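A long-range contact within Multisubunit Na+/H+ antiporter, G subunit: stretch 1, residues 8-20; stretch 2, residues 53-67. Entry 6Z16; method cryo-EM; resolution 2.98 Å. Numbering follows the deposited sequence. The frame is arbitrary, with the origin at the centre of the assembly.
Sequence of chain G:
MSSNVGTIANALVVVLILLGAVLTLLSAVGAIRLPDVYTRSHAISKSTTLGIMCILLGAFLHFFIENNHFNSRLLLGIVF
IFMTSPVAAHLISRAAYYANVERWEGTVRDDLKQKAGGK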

# COMPACT_ATOMS: atom_id res chain seq x y z
N ILE G 8 6.08 37.00 -10.00
CA ILE G 8 6.94 36.08 -9.27
C ILE G 8 7.56 36.77 -8.05
O ILE G 8 8.07 37.88 -8.13
N ALA G 9 7.44 36.13 -6.88
CA ALA G 9 8.00 36.67 -5.64
C ALA G 9 8.58 35.52 -4.81
O ALA G 9 7.89 34.97 -3.95
N ASN G 10 9.86 35.21 -5.05
CA ASN G 10 10.66 34.36 -4.18
C ASN G 10 12.12 34.55 -4.57
O ASN G 10 12.44 34.64 -5.75
N ALA G 11 12.99 34.60 -3.56
CA ALA G 11 14.41 34.77 -3.83
C ALA G 11 15.04 33.49 -4.36
O ALA G 11 15.87 33.53 -5.28
N LEU G 12 14.63 32.35 -3.80
CA LEU G 12 15.21 31.06 -4.17
C LEU G 12 14.86 30.68 -5.61
O LEU G 12 15.71 30.18 -6.34
N VAL G 13 13.62 30.94 -6.02
CA VAL G 13 13.17 30.59 -7.37
C VAL G 13 13.93 31.42 -8.41
O VAL G 13 14.43 30.88 -9.40
N VAL G 14 14.06 32.72 -8.15
CA VAL G 14 14.75 33.63 -9.07
C VAL G 14 16.23 33.27 -9.16
O VAL G 14 16.80 33.22 -10.26
N VAL G 15 16.86 32.95 -8.02
CA VAL G 15 18.28 32.66 -8.08
C VAL G 15 18.53 31.28 -8.71
O VAL G 15 19.54 31.09 -9.39
N LEU G 16 17.57 30.35 -8.59
CA LEU G 16 17.71 29.07 -9.29
C LEU G 16 17.59 29.23 -10.80
O LEU G 16 18.38 28.64 -11.56
N ILE G 17 16.62 30.02 -11.26
CA ILE G 17 16.42 30.25 -12.69
C ILE G 17 17.63 30.95 -13.30
O ILE G 17 18.17 30.51 -14.33
N LEU G 18 18.11 32.00 -12.64
CA LEU G 18 19.25 32.73 -13.17
C LEU G 18 20.55 31.94 -13.08
O LEU G 18 21.39 32.04 -13.98
N LEU G 19 20.72 31.12 -12.03
CA LEU G 19 21.93 30.31 -11.92
C LEU G 19 21.95 29.22 -12.99
O LEU G 19 23.01 28.96 -13.57
N GLY G 20 20.80 28.61 -13.27
CA GLY G 20 20.74 27.63 -14.35
C GLY G 20 21.00 28.24 -15.71
O GLY G 20 21.70 27.66 -16.54
N MET G 53 18.93 21.24 -14.86
CA MET G 53 18.24 20.80 -13.66
C MET G 53 17.93 21.95 -12.72
O MET G 53 16.88 21.94 -12.07
N CYS G 54 18.80 22.97 -12.66
CA CYS G 54 18.49 24.14 -11.85
C CYS G 54 17.31 24.92 -12.42
O CYS G 54 16.45 25.40 -11.66
N ILE G 55 17.23 25.03 -13.75
CA ILE G 55 16.09 25.72 -14.38
C ILE G 55 14.79 24.97 -14.13
O ILE G 55 13.75 25.57 -13.80
N LEU G 56 14.82 23.64 -14.24
CA LEU G 56 13.60 22.85 -14.05
C LEU G 56 13.17 22.82 -12.59
O LEU G 56 11.97 22.82 -12.30
N LEU G 57 14.13 22.81 -11.65
CA LEU G 57 13.80 22.95 -10.24
C LEU G 57 13.17 24.30 -9.94
O LEU G 57 12.23 24.39 -9.15
N GLY G 58 13.66 25.36 -10.59
CA GLY G 58 13.05 26.67 -10.40
C GLY G 58 11.62 26.74 -10.92
O GLY G 58 10.74 27.29 -10.26
N ALA G 59 11.38 26.15 -12.09
CA ALA G 59 10.02 26.14 -12.65
C ALA G 59 9.07 25.29 -11.82
O ALA G 59 7.91 25.66 -11.60
N PHE G 60 9.57 24.13 -11.36
CA PHE G 60 8.84 23.25 -10.46
C PHE G 60 8.42 23.96 -9.19
O PHE G 60 7.25 23.92 -8.80
N LEU G 61 9.36 24.65 -8.54
CA LEU G 61 9.04 25.39 -7.32
C LEU G 61 8.11 26.56 -7.59
O LEU G 61 7.26 26.85 -6.74
N HIS G 62 8.21 27.21 -8.75
CA HIS G 62 7.34 28.34 -9.04
C HIS G 62 5.89 27.91 -9.20
O HIS G 62 4.98 28.52 -8.61
N PHE G 63 5.65 26.84 -9.97
CA PHE G 63 4.27 26.36 -10.11
C PHE G 63 3.77 25.71 -8.83
O PHE G 63 2.57 25.72 -8.57
N PHE G 64 4.68 25.15 -8.02
CA PHE G 64 4.26 24.59 -6.74
C PHE G 64 3.86 25.67 -5.75
O PHE G 64 2.95 25.45 -4.94
N ILE G 65 4.49 26.84 -5.80
CA ILE G 65 4.19 27.88 -4.83
C ILE G 65 3.02 28.75 -5.27
O ILE G 65 2.00 28.81 -4.58
N GLU G 66 3.14 29.44 -6.41
CA GLU G 66 2.12 30.44 -6.73
C GLU G 66 0.90 29.87 -7.44
O GLU G 66 0.04 30.65 -7.88
N ASN G 67 0.78 28.56 -7.57
CA ASN G 67 -0.43 27.96 -8.11
C ASN G 67 -0.97 26.82 -7.27
O ASN G 67 -2.11 26.40 -7.52

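Two helices of one chain, 11-20 and the one running through 53-66, pass each other at an angle of 154° between their directions, close to antiparallel, with axes only 7.5 Å apart at closest approach. Such a short spacing leaves little room for side chains between the backbones, and at two points the helices meet where there is no side chain at all. At G58 and at G20 a CB would point toward the other stretch; an ideal one on G58 would lie 2.9 Å from CG1 of I17, and one on G20 would lie 2.5 Å from CG1 of I55, both clashes. The first rule of this contact is therefore a glycine on each helix where a CB would run into an isoleucine side chain of the other: I17 for G58, I55 for G20.

L16 gives up the most surface, 83 Å². Its CA-to-CB bond points toward the partner helix, and the rotamer is m, t (chi1 -80°, chi2 170°). The CB of L16 rests 4.2 Å from the CA of G58, a contact with bare backbone, while its CD1 meets CD1 of L61 at 3.8 Å. L61 also points in and is likewise m, t, so the two leucines meet tip to tip.

C54 comes next, with 72 Å² covered. It too points toward stretch 1, in the m rotamer, and its CB packs 3.8 Å from the CA of G20. Its sulfur, SG, lies 4.3 Å from CD1 of L19, an apolar contact. A small side chain facing a glycine lets the backbones come close here: the CA atoms of G20 and C54 are 4.8 Å apart.

V13 and I55 each bury 56 Å², but in different ways. V13 starts sideways, yet its t rotamer seats it as a knob in a hole formed by G58, L61, H62 and I65. CG1 of V13 reaches the carbonyl O of G58 at 3.5 Å and CB of H62 at 3.9 Å; CG2 of V13 lies 4.1 Å from CB of L61. I55 also leaves its backbone sideways, but its m, t chain bends inward until CD1 touches C of G20 at 3.7 Å. I17, with the same m, t rotamer, performs the matching task on the other helix, its CG1 lying 4.2 Å from CA of G58.

Polar chemistry is left to the end near the start of stretch 1. E66 points toward the other stretch, and its OE2 accepts a weak hydrogen bond from the backbone N of A9 at 3.2 Å. The t, t side chain of I8 brings CD1 to 3.7 Å from ND1 of H62, approaching the ring obliquely. N10 caps its own helix, its OD1 accepting a weak bond from N of L12 at 3.4 Å, and its ND2 lies 3.6 Å from CD1 of I65 without a polar partner across the interface. No water or bound group figures in the packing. The design is economical: glycines allow the close approach, mostly aliphatic side chains, with C54 and H62, fill the space around them, and one weak hydrogen bond joins the stretches.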

# COMPACT_ATOMS: atom_id res chain seq x y z
CB ILE G 8 8.02 35.47 -10.22
CG1 ILE G 8 8.91 34.47 -9.47
CG2 ILE G 8 8.82 36.54 -10.96
CD1 ILE G 8 9.79 33.64 -10.39
CB ALA G 9 6.94 37.44 -4.87
CB ASN G 10 10.29 32.87 -4.29
CG ASN G 10 10.88 32.05 -3.16
OD1 ASN G 10 11.55 32.57 -2.27
ND2 ASN G 10 10.62 30.75 -3.19
CB ALA G 11 15.13 35.24 -2.57
CB LEU G 12 14.73 29.98 -3.20
CG LEU G 12 15.30 28.58 -3.41
CD1 LEU G 12 16.80 28.58 -3.23
CD2 LEU G 12 14.64 27.59 -2.45
CB VAL G 13 11.65 30.79 -7.49
CG1 VAL G 13 11.19 30.50 -8.90
CG2 VAL G 13 10.93 29.91 -6.50
CB VAL G 14 14.54 35.09 -8.63
CG1 VAL G 14 15.46 36.04 -9.38
CG2 VAL G 14 13.10 35.50 -8.86
CB VAL G 15 18.94 32.81 -6.69
CG1 VAL G 15 18.59 31.69 -5.74
CG2 VAL G 15 20.45 32.96 -6.83
CB LEU G 16 16.65 28.08 -8.80
CG LEU G 16 16.92 27.34 -7.49
CD1 LEU G 16 15.67 26.61 -7.06
CD2 LEU G 16 18.07 26.37 -7.70
CB ILE G 17 15.12 31.04 -12.92
CG1 ILE G 17 13.91 30.21 -12.52
CG2 ILE G 17 15.01 31.46 -14.37
CD1 ILE G 17 12.65 31.01 -12.37
CB LEU G 18 19.40 34.08 -12.48
CG LEU G 18 18.63 35.28 -13.07
CD1 LEU G 18 17.13 35.22 -12.86
CD2 LEU G 18 19.19 36.57 -12.49
CB LEU G 19 22.02 29.72 -10.51
CG LEU G 19 23.33 29.13 -9.95
CD1 LEU G 19 23.66 27.70 -10.39
CD2 LEU G 19 24.49 30.06 -10.25
CB MET G 53 19.03 19.71 -12.95
CG MET G 53 18.99 18.40 -13.68
SD MET G 53 19.72 17.09 -12.70
CE MET G 53 21.42 17.56 -12.84
CB CYS G 54 19.72 25.03 -11.73
SG CYS G 54 21.06 24.34 -10.73
CB ILE G 55 16.36 25.92 -15.88
CG1 ILE G 55 17.53 26.87 -16.10
CG2 ILE G 55 15.15 26.50 -16.58
CD1 ILE G 55 18.05 26.86 -17.52
CB LEU G 56 13.79 21.44 -14.58
CG LEU G 56 13.94 21.28 -16.09
CD1 LEU G 56 14.21 19.83 -16.45
CD2 LEU G 56 12.72 21.81 -16.80
CB LEU G 57 15.04 22.75 -9.37
CG LEU G 57 15.58 21.35 -9.09
CD1 LEU G 57 16.93 21.45 -8.42
CD2 LEU G 57 14.61 20.60 -8.21
CB ALA G 59 10.06 25.66 -14.10
CB PHE G 60 9.71 22.03 -10.15
CG PHE G 60 9.15 21.14 -9.11
CD1 PHE G 60 8.06 20.34 -9.37
CD2 PHE G 60 9.74 21.09 -7.85
CE1 PHE G 60 7.54 19.52 -8.40
CE2 PHE G 60 9.23 20.27 -6.87
CZ PHE G 60 8.13 19.48 -7.15
CB LEU G 61 10.33 25.86 -6.65
CG LEU G 61 11.17 24.74 -6.04
CD1 LEU G 61 12.50 25.27 -5.54
CD2 LEU G 61 10.41 24.05 -4.93
CB HIS G 62 7.80 29.07 -10.30
CG HIS G 62 6.91 30.20 -10.69
ND1 HIS G 62 6.87 31.38 -9.99
CD2 HIS G 62 6.03 30.33 -11.70
CE1 HIS G 62 5.99 32.19 -10.55
NE2 HIS G 62 5.47 31.58 -11.59
CB PHE G 63 4.13 25.39 -11.27
CG PHE G 63 4.23 26.03 -12.61
CD1 PHE G 63 3.22 26.87 -13.05
CD2 PHE G 63 5.30 25.77 -13.45
CE1 PHE G 63 3.30 27.47 -14.28
CE2 PHE G 63 5.37 26.36 -14.69
CZ PHE G 63 4.37 27.21 -15.11
CB PHE G 64 5.38 23.72 -6.17
CG PHE G 64 5.03 23.06 -4.87
CD1 PHE G 64 4.16 21.98 -4.84
CD2 PHE G 64 5.58 23.50 -3.68
CE1 PHE G 64 3.84 21.36 -3.65
CE2 PHE G 64 5.26 22.89 -2.48
CZ PHE G 64 4.39 21.82 -2.47
CB ILE G 65 5.44 28.74 -4.53
CG1 ILE G 65 6.48 27.90 -3.79
CG2 ILE G 65 5.07 29.94 -3.68
CD1 ILE G 65 7.83 28.56 -3.71
CB GLU G 66 2.70 31.58 -7.57
CG GLU G 66 3.51 32.59 -6.78
CD GLU G 66 3.94 33.76 -7.63
OE1 GLU G 66 3.71 33.73 -8.85
OE2 GLU G 66 4.52 34.72 -7.08
CB ASN G 67 -0.20 27.46 -9.54
CG ASN G 67 0.15 28.58 -10.50
OD1 ASN G 67 1.23 28.60 -11.09
ND2 ASN G 67 -0.76 29.54 -10.65